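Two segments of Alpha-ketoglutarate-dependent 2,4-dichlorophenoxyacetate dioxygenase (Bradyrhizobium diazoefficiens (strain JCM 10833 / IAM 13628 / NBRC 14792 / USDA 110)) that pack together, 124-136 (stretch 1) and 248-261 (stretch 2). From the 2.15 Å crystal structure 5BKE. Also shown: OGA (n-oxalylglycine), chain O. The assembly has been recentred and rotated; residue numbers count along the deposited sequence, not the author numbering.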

# COMPACT_ATOMS: atom_id res chain seq x y z
N PRO C 124 -24.99 35.50 6.26
CA PRO C 124 -26.04 34.52 6.52
C PRO C 124 -25.96 33.94 7.93
O PRO C 124 -24.90 33.99 8.55
CB PRO C 124 -25.77 33.44 5.47
CG PRO C 124 -24.28 33.49 5.27
CD PRO C 124 -23.89 34.93 5.44
N ALA C 125 -27.07 33.38 8.40
CA ALA C 125 -27.19 32.82 9.76
C ALA C 125 -26.14 31.75 10.08
O ALA C 125 -25.69 31.03 9.20
CB ALA C 125 -28.58 32.26 9.95
N LYS C 126 -25.77 31.67 11.36
CA LYS C 126 -24.95 30.61 11.89
C LYS C 126 -25.87 29.43 12.28
O LYS C 126 -26.11 28.53 11.46
CB LYS C 126 -24.13 31.14 13.07
CG LYS C 126 -22.99 30.25 13.52
CD LYS C 126 -22.22 30.91 14.65
CE LYS C 126 -21.58 29.88 15.58
NZ LYS C 126 -20.84 30.50 16.71
N PHE C 127 -26.42 29.45 13.50
CA PHE C 127 -27.29 28.36 13.98
C PHE C 127 -28.75 28.75 13.96
O PHE C 127 -29.10 29.91 14.23
CB PHE C 127 -26.94 27.91 15.40
CG PHE C 127 -25.53 27.38 15.58
CD1 PHE C 127 -24.78 26.91 14.49
CD2 PHE C 127 -24.97 27.31 16.85
CE1 PHE C 127 -23.49 26.42 14.68
CE2 PHE C 127 -23.68 26.81 17.04
CZ PHE C 127 -22.94 26.37 15.95
N SER C 128 -29.60 27.78 13.63
CA SER C 128 -31.04 27.88 13.84
C SER C 128 -31.50 26.82 14.84
O SER C 128 -31.06 25.66 14.79
CB SER C 128 -31.78 27.67 12.53
OG SER C 128 -31.44 28.65 11.57
N LEU C 129 -32.40 27.21 15.74
CA LEU C 129 -32.86 26.34 16.83
C LEU C 129 -34.38 26.22 16.84
O LEU C 129 -35.07 27.20 17.16
CB LEU C 129 -32.35 26.86 18.18
CG LEU C 129 -30.85 26.96 18.43
CD1 LEU C 129 -30.19 28.19 17.81
CD2 LEU C 129 -30.62 26.93 19.92
N LEU C 130 -34.90 25.04 16.52
CA LEU C 130 -36.34 24.83 16.34
C LEU C 130 -36.99 23.99 17.44
O LEU C 130 -36.61 22.84 17.69
CB LEU C 130 -36.63 24.24 14.96
CG LEU C 130 -38.06 24.28 14.44
CD1 LEU C 130 -38.52 25.72 14.25
CD2 LEU C 130 -38.18 23.52 13.13
N SER C 131 -37.99 24.59 18.09
CA SER C 131 -38.72 23.97 19.19
C SER C 131 -40.15 23.62 18.76
O SER C 131 -40.84 24.43 18.13
CB SER C 131 -38.72 24.92 20.38
OG SER C 131 -39.58 24.49 21.41
N ALA C 132 -40.56 22.38 19.06
CA ALA C 132 -41.89 21.87 18.72
C ALA C 132 -42.87 22.09 19.88
O ALA C 132 -42.80 21.41 20.91
CB ALA C 132 -41.82 20.39 18.35
N ARG C 133 -43.78 23.04 19.70
CA ARG C 133 -44.70 23.43 20.77
C ARG C 133 -46.05 22.75 20.63
O ARG C 133 -46.63 22.30 21.63
CB ARG C 133 -44.85 24.95 20.85
CG ARG C 133 -43.53 25.70 20.98
CD ARG C 133 -42.76 25.35 22.25
NE ARG C 133 -41.57 26.19 22.39
CZ ARG C 133 -41.55 27.41 22.93
NH1 ARG C 133 -40.42 28.09 22.99
NH2 ARG C 133 -42.68 27.95 23.42
N VAL C 134 -46.55 22.68 19.40
CA VAL C 134 -47.70 21.84 19.03
C VAL C 134 -47.32 21.06 17.76
O VAL C 134 -46.99 21.67 16.74
CB VAL C 134 -49.02 22.65 18.80
CG1 VAL C 134 -50.18 21.73 18.43
CG2 VAL C 134 -49.39 23.48 20.04
N VAL C 135 -47.37 19.73 17.85
CA VAL C 135 -46.97 18.85 16.74
C VAL C 135 -48.16 18.58 15.85
O VAL C 135 -49.21 18.14 16.32
CB VAL C 135 -46.34 17.51 17.25
CG1 VAL C 135 -46.16 16.49 16.12
CG2 VAL C 135 -45.01 17.77 17.94
N ASN C 136 -48.00 18.86 14.56
CA ASN C 136 -48.95 18.46 13.55
C ASN C 136 -48.76 16.96 13.28
O ASN C 136 -47.68 16.55 12.83
CB ASN C 136 -48.74 19.30 12.28
CG ASN C 136 -49.84 19.09 11.24
OD1 ASN C 136 -50.28 17.97 10.98
ND2 ASN C 136 -50.25 20.19 10.61
N LYS C 248 -38.57 12.95 12.53
CA LYS C 248 -39.96 12.75 12.89
C LYS C 248 -40.18 13.42 14.24
O LYS C 248 -39.53 13.09 15.24
CB LYS C 248 -40.25 11.25 12.98
CG LYS C 248 -41.71 10.87 12.86
CD LYS C 248 -42.01 9.59 13.65
CE LYS C 248 -43.19 8.81 13.07
NZ LYS C 248 -44.42 9.65 12.94
N TRP C 249 -41.10 14.39 14.27
CA TRP C 249 -41.27 15.27 15.43
C TRP C 249 -42.01 14.64 16.61
O TRP C 249 -43.05 14.00 16.43
CB TRP C 249 -41.97 16.56 15.01
CG TRP C 249 -41.11 17.47 14.20
CD1 TRP C 249 -41.13 17.63 12.84
CD2 TRP C 249 -40.08 18.34 14.69
NE1 TRP C 249 -40.19 18.55 12.46
CE2 TRP C 249 -39.53 19.01 13.57
CE3 TRP C 249 -39.59 18.63 15.97
CZ2 TRP C 249 -38.49 19.94 13.70
CZ3 TRP C 249 -38.55 19.57 16.10
CH2 TRP C 249 -38.02 20.21 14.96
N LYS C 250 -41.46 14.82 17.80
CA LYS C 250 -42.18 14.56 19.05
C LYS C 250 -42.33 15.88 19.79
O LYS C 250 -41.49 16.78 19.64
CB LYS C 250 -41.45 13.55 19.94
CG LYS C 250 -41.43 12.12 19.41
CD LYS C 250 -40.39 11.28 20.16
CE LYS C 250 -39.76 10.20 19.28
NZ LYS C 250 -40.74 9.13 18.94
N LEU C 251 -43.39 15.97 20.59
CA LEU C 251 -43.68 17.13 21.43
C LEU C 251 -42.49 17.54 22.30
O LEU C 251 -41.90 16.70 22.98
CB LEU C 251 -44.92 16.87 22.29
CG LEU C 251 -45.44 17.99 23.19
CD1 LEU C 251 -45.74 19.26 22.40
CD2 LEU C 251 -46.69 17.52 23.93
N HIS C 252 -42.16 18.83 22.26
CA HIS C 252 -41.00 19.42 22.96
C HIS C 252 -39.61 18.94 22.49
O HIS C 252 -38.64 19.06 23.24
CB HIS C 252 -41.12 19.31 24.49
CG HIS C 252 -42.42 19.82 25.04
ND1 HIS C 252 -43.10 19.18 26.05
CD2 HIS C 252 -43.17 20.90 24.70
CE1 HIS C 252 -44.20 19.85 26.33
NE2 HIS C 252 -44.27 20.89 25.52
N ASP C 253 -39.50 18.42 21.27
CA ASP C 253 -38.19 18.27 20.64
C ASP C 253 -37.57 19.66 20.44
O ASP C 253 -38.30 20.64 20.23
CB ASP C 253 -38.29 17.63 19.26
CG ASP C 253 -38.40 16.12 19.30
OD1 ASP C 253 -38.27 15.49 20.37
OD2 ASP C 253 -38.63 15.56 18.19
N LEU C 254 -36.25 19.74 20.53
CA LEU C 254 -35.50 20.86 19.97
C LEU C 254 -34.46 20.31 19.01
O LEU C 254 -33.61 19.51 19.40
CB LEU C 254 -34.85 21.75 21.05
CG LEU C 254 -34.16 23.02 20.51
CD1 LEU C 254 -34.47 24.25 21.35
CD2 LEU C 254 -32.64 22.87 20.31
N VAL C 255 -34.56 20.74 17.76
CA VAL C 255 -33.57 20.41 16.74
C VAL C 255 -32.85 21.70 16.34
O VAL C 255 -33.49 22.72 16.04
CB VAL C 255 -34.19 19.70 15.51
CG1 VAL C 255 -33.13 19.35 14.48
CG2 VAL C 255 -34.89 18.41 15.95
N MET C 256 -31.52 21.66 16.38
CA MET C 256 -30.69 22.80 15.99
C MET C 256 -29.70 22.41 14.91
O MET C 256 -29.15 21.31 14.92
CB MET C 256 -30.00 23.44 17.20
CG MET C 256 -28.99 22.59 17.94
SD MET C 256 -28.29 23.40 19.40
CE MET C 256 -27.57 24.91 18.72
N TRP C 257 -29.51 23.31 13.95
CA TRP C 257 -28.67 23.01 12.80
C TRP C 257 -27.71 24.14 12.46
O TRP C 257 -27.99 25.32 12.74
CB TRP C 257 -29.52 22.60 11.59
CG TRP C 257 -30.50 23.63 11.10
CD1 TRP C 257 -30.27 24.61 10.17
CD2 TRP C 257 -31.88 23.77 11.49
NE1 TRP C 257 -31.40 25.36 9.97
CE2 TRP C 257 -32.41 24.86 10.77
CE3 TRP C 257 -32.71 23.08 12.40
CZ2 TRP C 257 -33.74 25.29 10.91
CZ3 TRP C 257 -34.04 23.50 12.54
CH2 TRP C 257 -34.53 24.60 11.80
N ASP C 258 -26.57 23.76 11.88
CA ASP C 258 -25.61 24.71 11.37
C ASP C 258 -25.94 25.00 9.91
O ASP C 258 -25.81 24.13 9.04
CB ASP C 258 -24.17 24.22 11.53
CG ASP C 258 -23.14 25.28 11.17
OD1 ASP C 258 -23.51 26.42 10.79
OD2 ASP C 258 -21.93 24.98 11.28
N ASN C 259 -26.37 26.24 9.66
CA ASN C 259 -26.75 26.68 8.30
C ASN C 259 -25.54 26.71 7.35
O ASN C 259 -25.70 26.61 6.13
CB ASN C 259 -27.45 28.04 8.34
CG ASN C 259 -28.87 27.94 8.90
OD1 ASN C 259 -29.78 27.37 8.27
ND2 ASN C 259 -29.05 28.48 10.11
N ARG C 260 -24.35 26.83 7.93
CA ARG C 260 -23.09 26.90 7.19
C ARG C 260 -22.65 25.54 6.58
O ARG C 260 -21.77 25.51 5.71
CB ARG C 260 -21.97 27.49 8.06
CG ARG C 260 -22.35 28.78 8.80
CD ARG C 260 -21.31 29.22 9.81
NE ARG C 260 -21.14 28.24 10.88
CZ ARG C 260 -20.27 28.34 11.88
NH1 ARG C 260 -19.47 29.39 12.00
NH2 ARG C 260 -20.22 27.37 12.79
N GLN C 261 -23.31 24.45 7.02
CA GLN C 261 -22.96 23.07 6.64
C GLN C 261 -24.12 22.24 6.09
O GLN C 261 -23.91 21.06 5.76
CB GLN C 261 -22.36 22.32 7.84
CG GLN C 261 -21.13 22.96 8.44
CD GLN C 261 -20.55 22.14 9.56
OE1 GLN C 261 -19.68 21.30 9.32
NE2 GLN C 261 -21.01 22.38 10.80
C1 OGA O . -37.01 26.94 9.79
C2 OGA O . -37.60 25.92 8.94
C4 OGA O . -39.13 24.00 8.83
C5 OGA O . -40.16 23.44 9.77
O1 OGA O . -36.00 27.53 9.35
O2 OGA O . -37.50 27.13 10.92
O2' OGA O . -37.37 25.97 7.74
O3 OGA O . -41.03 24.23 10.21
N1 OGA O . -38.33 24.99 9.54
O4 OGA O . -40.10 22.22 10.08
O HOH W 1 -38.40 22.24 22.50

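The two stretches, whose touching residues are at least 114 apart in sequence, meet as neighbouring antiparallel strands, 127-132 against 254-258, whose axes run at 165° and approach to 4.6 Å. Together they bury 1088 Å² of surface.

Backbone hydrogen bonds form the main framework. Ser128 and Trp257 make a reciprocal pair, Ser128 N to Trp257 O at 3.1 Å and Trp257 N to Ser128 O at 2.9 Å, and Leu130 and Val255 repeat the pattern, with Leu130 N to Val255 O at 2.8 Å and Val255 N to Leu130 O at 2.9 Å. The ladder continues beyond strand 254-258 in both directions: Asn259 N donates to Lys126 O (2.9 Å), while Ala132 N donates to Asp253 O (3.1 Å) and Ala132 O accepts from His252 N (3.0 Å). Between these rungs the strands draw closer, to a CA-CA distance of 4.2 Å at Leu129 and Met256, and CA-H...O contacts fill the gaps, as from Met256 CA to Ser128 O (3.1 Å) and from Leu254 CA to Leu130 O (3.2 Å). A type II turn from Lys250 to Asp253, closed by Asp253 N to Lys250 O (3.1 Å) and braced by Lys250 N to Asp253 OD2 (3.0 Å), presents the His252 amide to Ala132.

Polar side chains reinforce the Asn259 end. The amide of Asn259 is well suited to bridging, since its ND2 donates both to Ser128 OG (2.8 Å) and to Lys126 O (3.2 Å). Nearby, Asp258 holds Arg260 through a salt bridge from Arg260 NE to Asp258 OD1 (3.0 Å), and Arg260 N also donates to Asp258 OD1 (3.0 Å). The guanidinium thus held receives the aliphatic part of Lys126 over one face, Lys126 CG lying 3.7 Å from Arg260 CZ. Near the other end, a water joins the stretches, 2.8 Å from Ser131 OG and donating to Asp253 O at 2.8 Å; Ser131 OG also accepts from Arg133 NE (2.8 Å).

Apolar packing covers both faces of the sheet. On the face bearing Phe127, Leu129 and Met256, Leu129 CG rests 3.8 Å from Met256 CB, and the flexible thioether carries Met256 CE to 4.0 Å from Phe127 CD2. The edge of the Phe127 ring meets the carboxylate of Asp258, with Phe127 CE1 3.7 Å from Asp258 CG. On the face bearing Ser128, Leu130 and Trp257, the small Ser128 side chain lies over one face of the Trp257 indole, Ser128 CB being 3.4 Å from Trp257 CE2. Leu130, buried, reaches two indoles: its CB is 3.6 Å from Trp257 CZ3 and its CD2 is 3.6 Å from Trp249 CZ2. The compact Ala132 brings its CB to 3.7 Å from Trp249 CE3. This face also borders the n-oxalylglycine, whose O1 lies at the Trp257 ring edge, 3.5 Å from Trp257 CZ2. Past the corner at Arg133, Val135 CG2 lies 4.4 Å from Leu251 CB and Val135 CG1 4.3 Å from Trp249 CB, extending the apolar contact to the turn.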